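Local coordinates for protein CaaX farnesyltransferase beta subunit Ram1 (Aspergillus fumigatus, PDB 4L9P) that probably transfers, with its alpha subunit, a farnesyl group from farnesyl diphosphate to a cysteine near the C terminus of target proteins, using a zinc ion, at residues B[71-74]-B[75-78]; B[102-106]-B[107-111]; B[407-410]-B[411-415]. One frame throughout, in Å; residues are numbered along the deposited sequence.

Contact 1: residues B[71-74]-B[75-78]; sequences GIPA and LFRE
Ile72 and Arg77 meet at a slant across a short turn in the loop before helix 89-105, a local contact near the start of the modelled chain and away from the zinc and isoprenoid sites. Residues 74-76 form a short 3-10 segment with two successive i to i+3 bonds. Phe76 N bonds to Pro73 O at 3.0 Å, and Arg77 N to Ala74 O at 2.9 Å. The Arg77 side chain folds back over this turn. Arg77 CG packs 3.6 Å from Ile72 CG2, and beyond it the chain bends at chi3 (-23°), which brings the guanidinium round to the preceding backbone. There Arg77 NH1 donates to Ile72 O at 2.9 Å, with an N-H...O angle of 162°; the oxygen lies in the guanidinium plane and the donor in the carbonyl plane. One face of the guanidinium rests on Ala74 CA, offset toward the rim, so the group is both bonded at its edge and backed by the chain. Beside it, Pro73 and Phe76 point the same way, Pro73 CD meeting the edge of the Phe76 ring at CD2 (4.0 Å). Both also lean on Glu404 and Arg408 of helix 403-413, while Phe76 further packs on Ile341 of the alpha subunit. Paired i to i+3 backbone bonds are the signature of a 3-10 turn, joined here by an arginine whose NH1 reaches back to the carbonyl of Ile72, five residues earlier.

Contact 2: residues B[102-106]-B[107-111]; sequences LPLLK and GIHNS
Leu104 and His109 pack side by side where helix 89-105 gives way to the loop that follows, and they form the close side of a local C-terminal cap. Leu104 CD2 lies 3.6 Å from His109 CB and reaches on to Ser111 OG. The same leucine is buried against Arg422, Pro425 and Cys413. The imidazole, its CG placed anti to the backbone N (chi1 -166°), has Pro103 CB at its edge, and its ND1 is engaged twice from the loop. Ser111 N donates to His109 ND1 at 3.1 Å, tilted from the ring plane, and Ser111 OG shares a hydrogen bond with His109 ND1 at 2.8 Å in which either could be the donor. The chain leaves helical geometry at Gly107, whose positive phi (78°) comes with two bonds into the last turn, a Schellman motif. Ile108 N reaches Pro103 O at 3.0 Å, nearly along the C=O axis, whereas Gly107 N approaches Leu104 O at 2.9 Å from well above the carbonyl plane. The other side is looser between side chains: exposed Ile108 lies alongside the extended Lys106, Ile108 CD1 to Lys106 CD 4.2 Å, although Ile108 CG1 approaches Pro103 O at 3.4 Å. The carbonyls of Pro103 and Leu104 are thus met by the amides of Ile108 and Gly107, with Gln112 also on Leu104 O. Both bonds from Ser111 probably restrain the imidazole's rotation, and the one from Ser111 N favours the tautomer in which ND1 carries no proton.

Contact 3: residues B[407-410]-B[411-415]; sequences TRYI and LSCCQ
Two successive cysteines, Cys413 and Cys414, both bring sulfur to the ring of Tyr409 at the C-terminal end of helix 403-413, where the helix widens into a pi-type turn. The Cys414 sulfur is the nearer, its SG 3.8 Å from the Tyr409 ring centroid and 33° off the ring normal; the ring atom closest to Cys414 SG is Tyr409 CE2, at 3.3 Å. Cys413 CB lies 3.7 Å from Tyr409 CD1, and its SG is more oblique to the ring. Tyr409 can meet both because its CG is anti to the backbone N (chi1 -172°), which lays the ring back along the following turn, and its OH is held by Asp423 O. Backbone bonds continue i to i+4 from Leu411 N to Thr407 O up to Cys414 N to Ile410 O; those from Ser412 onward are bent, Cys413 N to Tyr409 O most of all at 139°. Farther round the helix, a water accepts from Arg408 NH1 and also bonds Ser412 OG, both at 2.9 Å, while Arg408 NE pairs with Glu404. Gln415 folds back: its NE2 donates to Leu411 O at 2.9 Å in the carbonyl plane, on a lone pair, and also bonds Ala123 O, while OE1 is taken by His129 and Gln125. The Tyr409 side chain lies about 6 Å from that of zinc ligand Asp365 and about 8 Å from the zinc. The chemistry implies a buried helix end whose polar atoms find partners through water, glutamine and loop carbonyls, while two sulfurs approach the aromatic ring obliquely from the same side of its plane.

Overall arrangement
From the N terminus the contacts come in series, with none enclosing or crossing another: each closes only a turn of a few residues. Contact 1 turns the chain ahead of helix 89-105, contact 2 ends that helix, and contact 3 ends helix 403-413, some 300 residues later. In space they gather on one side of the chain's centre, about 10 to 14 Å apart between centres. Arg408 of contact 3 reaches the loop of contact 1 near Gly71, Pro73 and Phe76, while Leu104 and Leu105 of contact 2 pack on Ser412 and Cys413. Arg77 and Phe76 also touch residues 102-106, so the first loop, the end of helix 89-105 and the end of helix 403-413 pack together.

Contact 1: residues B[71-74]-B[75-78]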
loop_
_atom_site.group_PDB
_atom_site.type_symbol
_atom_site.label_atom_id
_atom_site.label_comp_id
_atom_site.label_asym_id
_atom_site.label_seq_id
_atom_site.Cartn_x
_atom_site.Cartn_y
_atom_site.Cartn_z
ATOM N N GLY B 71 -6.595 -4.530 33.571
ATOM C CA GLY B 71 -7.347 -4.847 32.361
ATOM C C GLY B 71 -6.457 -5.100 31.132
ATOM O O GLY B 71 -6.998 -5.303 30.032
ATOM N N ILE B 72 -5.136 -5.101 31.330
ATOM C CA ILE B 72 -4.181 -5.267 30.202
ATOM C C ILE B 72 -3.625 -6.677 30.235
ATOM O O ILE B 72 -2.867 -7.031 31.139
ATOM C CB ILE B 72 -3.028 -4.259 30.301
ATOM C CG1 ILE B 72 -3.576 -2.843 30.379
ATOM C CG2 ILE B 72 -2.073 -4.407 29.053
ATOM C CD1 ILE B 72 -2.529 -1.839 30.668
ATOM N N PRO B 73 -3.971 -7.510 29.238
ATOM C CA PRO B 73 -3.482 -8.892 29.186
ATOM C C PRO B 73 -1.961 -8.993 29.030
ATOM O O PRO B 73 -1.340 -8.102 28.415
ATOM C CB PRO B 73 -4.148 -9.440 27.909
ATOM C CG PRO B 73 -5.355 -8.624 27.754
ATOM C CD PRO B 73 -4.987 -7.246 28.203
ATOM N N ALA B 74 -1.377 -10.073 29.547
ATOM C CA ALA B 74 0.050 -10.303 29.424
ATOM C C ALA B 74 0.567 -10.229 27.976
ATOM O O ALA B 74 1.725 -9.852 27.758
ATOM C CB ALA B 74 0.398 -11.658 30.017
ATOM N N LEU B 75 -0.281 -10.587 27.020
ATOM C CA LEU B 75 0.139 -10.603 25.606
ATOM C C LEU B 75 0.660 -9.217 25.194
ATOM O O LEU B 75 1.506 -9.110 24.293
ATOM C CB LEU B 75 -1.100 -10.962 24.740
ATOM C CG LEU B 75 -0.897 -11.013 23.226
ATOM C CD1 LEU B 75 0.114 -12.131 22.892
ATOM C CD2 LEU B 75 -2.281 -11.286 22.539
ATOM N N PHE B 76 0.137 -8.159 25.812
ATOM C CA PHE B 76 0.536 -6.794 25.446
ATOM C C PHE B 76 1.544 -6.175 26.401
ATOM O O PHE B 76 1.833 -4.978 26.314
ATOM C CB PHE B 76 -0.727 -5.922 25.360
ATOM C CG PHE B 76 -1.706 -6.463 24.397
ATOM C CD1 PHE B 76 -1.432 -6.312 23.016
ATOM C CD2 PHE B 76 -2.867 -7.118 24.792
ATOM C CE1 PHE B 76 -2.314 -6.830 22.060
ATOM C CE2 PHE B 76 -3.764 -7.614 23.838
ATOM C CZ PHE B 76 -3.506 -7.483 22.489
ATOM N N ARG B 77 2.092 -6.985 27.293
ATOM C CA ARG B 77 2.999 -6.480 28.319
ATOM C C ARG B 77 4.370 -7.114 28.306
ATOM O O ARG B 77 5.187 -6.774 29.153
ATOM C CB ARG B 77 2.384 -6.698 29.717
ATOM C CG ARG B 77 1.019 -6.111 29.844
ATOM C CD ARG B 77 0.428 -6.116 31.306
ATOM N NE ARG B 77 1.089 -7.163 32.071
ATOM C CZ ARG B 77 0.546 -8.292 32.511
ATOM N NH1 ARG B 77 -0.749 -8.534 32.398
ATOM N NH2 ARG B 77 1.322 -9.166 33.133
ATOM N N GLU B 78 4.631 -8.038 27.379
ATOM C CA GLU B 78 5.893 -8.796 27.363
ATOM C C GLU B 78 6.263 -9.039 25.889
ATOM O O GLU B 78 5.396 -9.110 25.012
ATOM C CB GLU B 78 5.734 -10.170 28.034
ATOM C CG GLU B 78 4.896 -10.139 29.273
ATOM C CD GLU B 78 4.764 -11.519 29.876
ATOM O OE1 GLU B 78 5.185 -12.501 29.216
ATOM O OE2 GLU B 78 4.261 -11.618 30.998
#

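Contact 2: residues B[102-106]-B[107-111]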
loop_
_atom_site.group_PDB
_atom_site.type_symbol
_atom_site.label_atom_id
_atom_site.label_comp_id
_atom_site.label_asym_id
_atom_site.label_seq_id
_atom_site.Cartn_x
_atom_site.Cartn_y
_atom_site.Cartn_z
ATOM N N LEU B 102 6.360 -0.805 24.958
ATOM C CA LEU B 102 5.891 -1.479 26.205
ATOM C C LEU B 102 5.401 -0.536 27.295
ATOM O O LEU B 102 4.340 -0.770 27.824
ATOM C CB LEU B 102 6.921 -2.514 26.722
ATOM C CG LEU B 102 6.883 -3.836 25.941
ATOM C CD1 LEU B 102 8.100 -4.642 26.290
ATOM C CD2 LEU B 102 5.588 -4.619 26.274
ATOM N N PRO B 103 6.132 0.552 27.591
ATOM C CA PRO B 103 5.593 1.413 28.688
ATOM C C PRO B 103 4.290 2.058 28.279
ATOM O O PRO B 103 3.432 2.365 29.126
ATOM C CB PRO B 103 6.658 2.489 28.885
ATOM C CG PRO B 103 7.673 2.245 27.826
ATOM C CD PRO B 103 7.506 0.902 27.212
ATOM N N LEU B 104 4.128 2.365 26.994
ATOM C CA LEU B 104 2.882 2.969 26.509
ATOM C C LEU B 104 1.741 1.939 26.512
ATOM O O LEU B 104 0.604 2.276 26.937
ATOM C CB LEU B 104 3.128 3.525 25.107
ATOM C CG LEU B 104 4.103 4.723 25.067
ATOM C CD1 LEU B 104 4.642 4.849 23.639
ATOM C CD2 LEU B 104 3.393 5.988 25.439
ATOM N N LEU B 105 1.987 0.714 26.041
ATOM C CA LEU B 105 0.976 -0.328 26.140
ATOM C C LEU B 105 0.483 -0.550 27.579
ATOM O O LEU B 105 -0.710 -0.765 27.807
ATOM C CB LEU B 105 1.513 -1.653 25.585
ATOM C CG LEU B 105 1.724 -1.597 24.037
ATOM C CD1 LEU B 105 2.709 -2.712 23.712
ATOM C CD2 LEU B 105 0.363 -1.778 23.311
ATOM N N LYS B 106 1.444 -0.488 28.495
ATOM C CA LYS B 106 1.110 -0.657 29.903
ATOM C C LYS B 106 0.438 0.557 30.500
ATOM O O LYS B 106 -0.019 0.462 31.650
ATOM C CB LYS B 106 2.428 -0.898 30.648
ATOM C CG LYS B 106 2.961 -2.263 30.427
ATOM C CD LYS B 106 4.408 -2.297 30.956
ATOM C CE LYS B 106 5.112 -3.577 30.682
ATOM N NZ LYS B 106 6.488 -3.514 31.409
ATOM N N GLY B 107 0.435 1.691 29.818
ATOM C CA GLY B 107 -0.225 2.907 30.280
ATOM C C GLY B 107 0.525 3.674 31.347
ATOM O O GLY B 107 -0.106 4.459 32.088
ATOM N N ILE B 108 1.834 3.449 31.452
ATOM C CA ILE B 108 2.655 4.022 32.518
ATOM C C ILE B 108 3.623 5.083 32.039
ATOM O O ILE B 108 4.477 5.559 32.795
ATOM C CB ILE B 108 3.375 2.897 33.266
ATOM C CG1 ILE B 108 4.423 2.180 32.371
ATOM C CG2 ILE B 108 2.319 1.978 33.936
ATOM C CD1 ILE B 108 5.300 1.130 33.128
ATOM N N HIS B 109 3.551 5.447 30.765
ATOM C CA HIS B 109 4.467 6.432 30.289
ATOM C C HIS B 109 3.953 7.843 30.637
ATOM O O HIS B 109 2.742 8.161 30.502
ATOM C CB HIS B 109 4.645 6.262 28.762
ATOM C CG HIS B 109 5.827 7.007 28.234
ATOM N ND1 HIS B 109 5.789 8.353 27.937
ATOM C CD2 HIS B 109 7.098 6.598 27.991
ATOM C CE1 HIS B 109 6.982 8.746 27.537
ATOM N NE2 HIS B 109 7.806 7.709 27.586
ATOM N N ASN B 110 4.858 8.721 31.044
ATOM C CA ASN B 110 4.397 10.005 31.541
ATOM C C ASN B 110 3.882 10.940 30.441
ATOM O O ASN B 110 3.265 11.967 30.742
ATOM C CB ASN B 110 5.476 10.663 32.373
ATOM C CG ASN B 110 6.393 11.427 31.557
ATOM O OD1 ASN B 110 6.964 10.908 30.605
ATOM N ND2 ASN B 110 6.542 12.707 31.884
ATOM N N SER B 111 4.053 10.559 29.162
ATOM C CA SER B 111 3.497 11.382 28.094
ATOM C C SER B 111 1.990 11.125 27.909
ATOM O O SER B 111 1.346 11.827 27.139
ATOM C CB SER B 111 4.180 11.054 26.755
ATOM O OG SER B 111 3.927 9.702 26.363
#

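Contact 3: residues B[407-410]-B[411-415]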
loop_
_atom_site.group_PDB
_atom_site.type_symbol
_atom_site.label_atom_id
_atom_site.label_comp_id
_atom_site.label_asym_id
_atom_site.label_seq_id
_atom_site.Cartn_x
_atom_site.Cartn_y
_atom_site.Cartn_z
ATOM N N THR B 407 -6.423 -1.682 18.424
ATOM C CA THR B 407 -6.932 -0.568 19.189
ATOM C C THR B 407 -5.926 -0.120 20.271
ATOM O O THR B 407 -5.700 1.086 20.473
ATOM C CB THR B 407 -8.238 -0.960 19.866
ATOM O OG1 THR B 407 -9.184 -1.270 18.840
ATOM C CG2 THR B 407 -8.799 0.237 20.633
ATOM N N ARG B 408 -5.308 -1.093 20.942
ATOM C CA ARG B 408 -4.242 -0.750 21.888
ATOM C C ARG B 408 -3.109 -0.018 21.194
ATOM O O ARG B 408 -2.583 0.959 21.718
ATOM C CB ARG B 408 -3.687 -1.986 22.599
ATOM C CG ARG B 408 -4.746 -2.635 23.518
ATOM C CD ARG B 408 -4.077 -3.810 24.306
ATOM N NE ARG B 408 -5.087 -4.407 25.220
ATOM C CZ ARG B 408 -5.448 -3.881 26.390
ATOM N NH1 ARG B 408 -4.817 -2.810 26.873
ATOM N NH2 ARG B 408 -6.453 -4.468 27.062
ATOM N N TYR B 409 -2.644 -0.527 20.019
ATOM C CA TYR B 409 -1.551 0.157 19.404
ATOM C C TYR B 409 -1.904 1.586 19.045
ATOM O O TYR B 409 -1.148 2.499 19.310
ATOM C CB TYR B 409 -1.172 -0.605 18.126
ATOM C CG TYR B 409 0.126 -0.057 17.490
ATOM C CD1 TYR B 409 1.344 -0.036 18.222
ATOM C CD2 TYR B 409 0.053 0.627 16.250
ATOM C CE1 TYR B 409 2.464 0.561 17.700
ATOM C CE2 TYR B 409 1.212 1.202 15.677
ATOM C CZ TYR B 409 2.375 1.227 16.443
ATOM O OH TYR B 409 3.502 1.846 15.957
ATOM N N ILE B 410 -3.079 1.815 18.472
ATOM C CA ILE B 410 -3.420 3.189 18.091
ATOM C C ILE B 410 -3.595 4.093 19.303
ATOM O O ILE B 410 -2.968 5.172 19.372
ATOM C CB ILE B 410 -4.732 3.167 17.270
ATOM C CG1 ILE B 410 -4.523 2.438 15.905
ATOM C CG2 ILE B 410 -5.253 4.621 17.039
ATOM C CD1 ILE B 410 -5.821 2.108 15.206
ATOM N N LEU B 411 -4.401 3.661 20.276
ATOM C CA LEU B 411 -4.708 4.574 21.391
ATOM C C LEU B 411 -3.584 4.663 22.410
ATOM O O LEU B 411 -3.363 5.781 22.975
ATOM C CB LEU B 411 -6.024 4.171 22.081
ATOM C CG LEU B 411 -7.246 4.352 21.190
ATOM C CD1 LEU B 411 -8.545 3.833 21.950
ATOM C CD2 LEU B 411 -7.429 5.831 20.765
ATOM N N SER B 412 -2.913 3.545 22.702
ATOM C CA SER B 412 -1.837 3.569 23.719
ATOM C C SER B 412 -0.522 4.062 23.152
ATOM O O SER B 412 0.260 4.711 23.885
ATOM C CB SER B 412 -1.603 2.200 24.363
ATOM O OG SER B 412 -2.772 1.735 25.045
ATOM N N CYS B 413 -0.244 3.791 21.840
ATOM C CA CYS B 413 1.099 4.018 21.317
ATOM C C CYS B 413 1.192 5.095 20.263
ATOM O O CYS B 413 2.301 5.641 20.047
ATOM C CB CYS B 413 1.698 2.744 20.710
ATOM S SG CYS B 413 1.916 1.417 21.915
ATOM N N CYS B 414 0.093 5.423 19.564
ATOM C CA CYS B 414 0.228 6.317 18.385
ATOM C C CYS B 414 -0.317 7.707 18.630
ATOM O O CYS B 414 -0.322 8.519 17.704
ATOM C CB CYS B 414 -0.485 5.723 17.169
ATOM S SG CYS B 414 0.342 4.219 16.559
ATOM N N GLN B 415 -0.769 8.027 19.847
ATOM C CA GLN B 415 -1.213 9.392 20.094
ATOM C C GLN B 415 -0.104 10.293 20.619
ATOM O O GLN B 415 0.598 9.947 21.578
ATOM C CB GLN B 415 -2.344 9.413 21.136
ATOM C CG GLN B 415 -3.560 8.569 20.700
ATOM C CD GLN B 415 -4.761 8.917 21.591
ATOM O OE1 GLN B 415 -5.458 9.902 21.301
ATOM N NE2 GLN B 415 -4.985 8.115 22.600
HETATM O O HOH W 1 -2.769 -1.078 25.874
#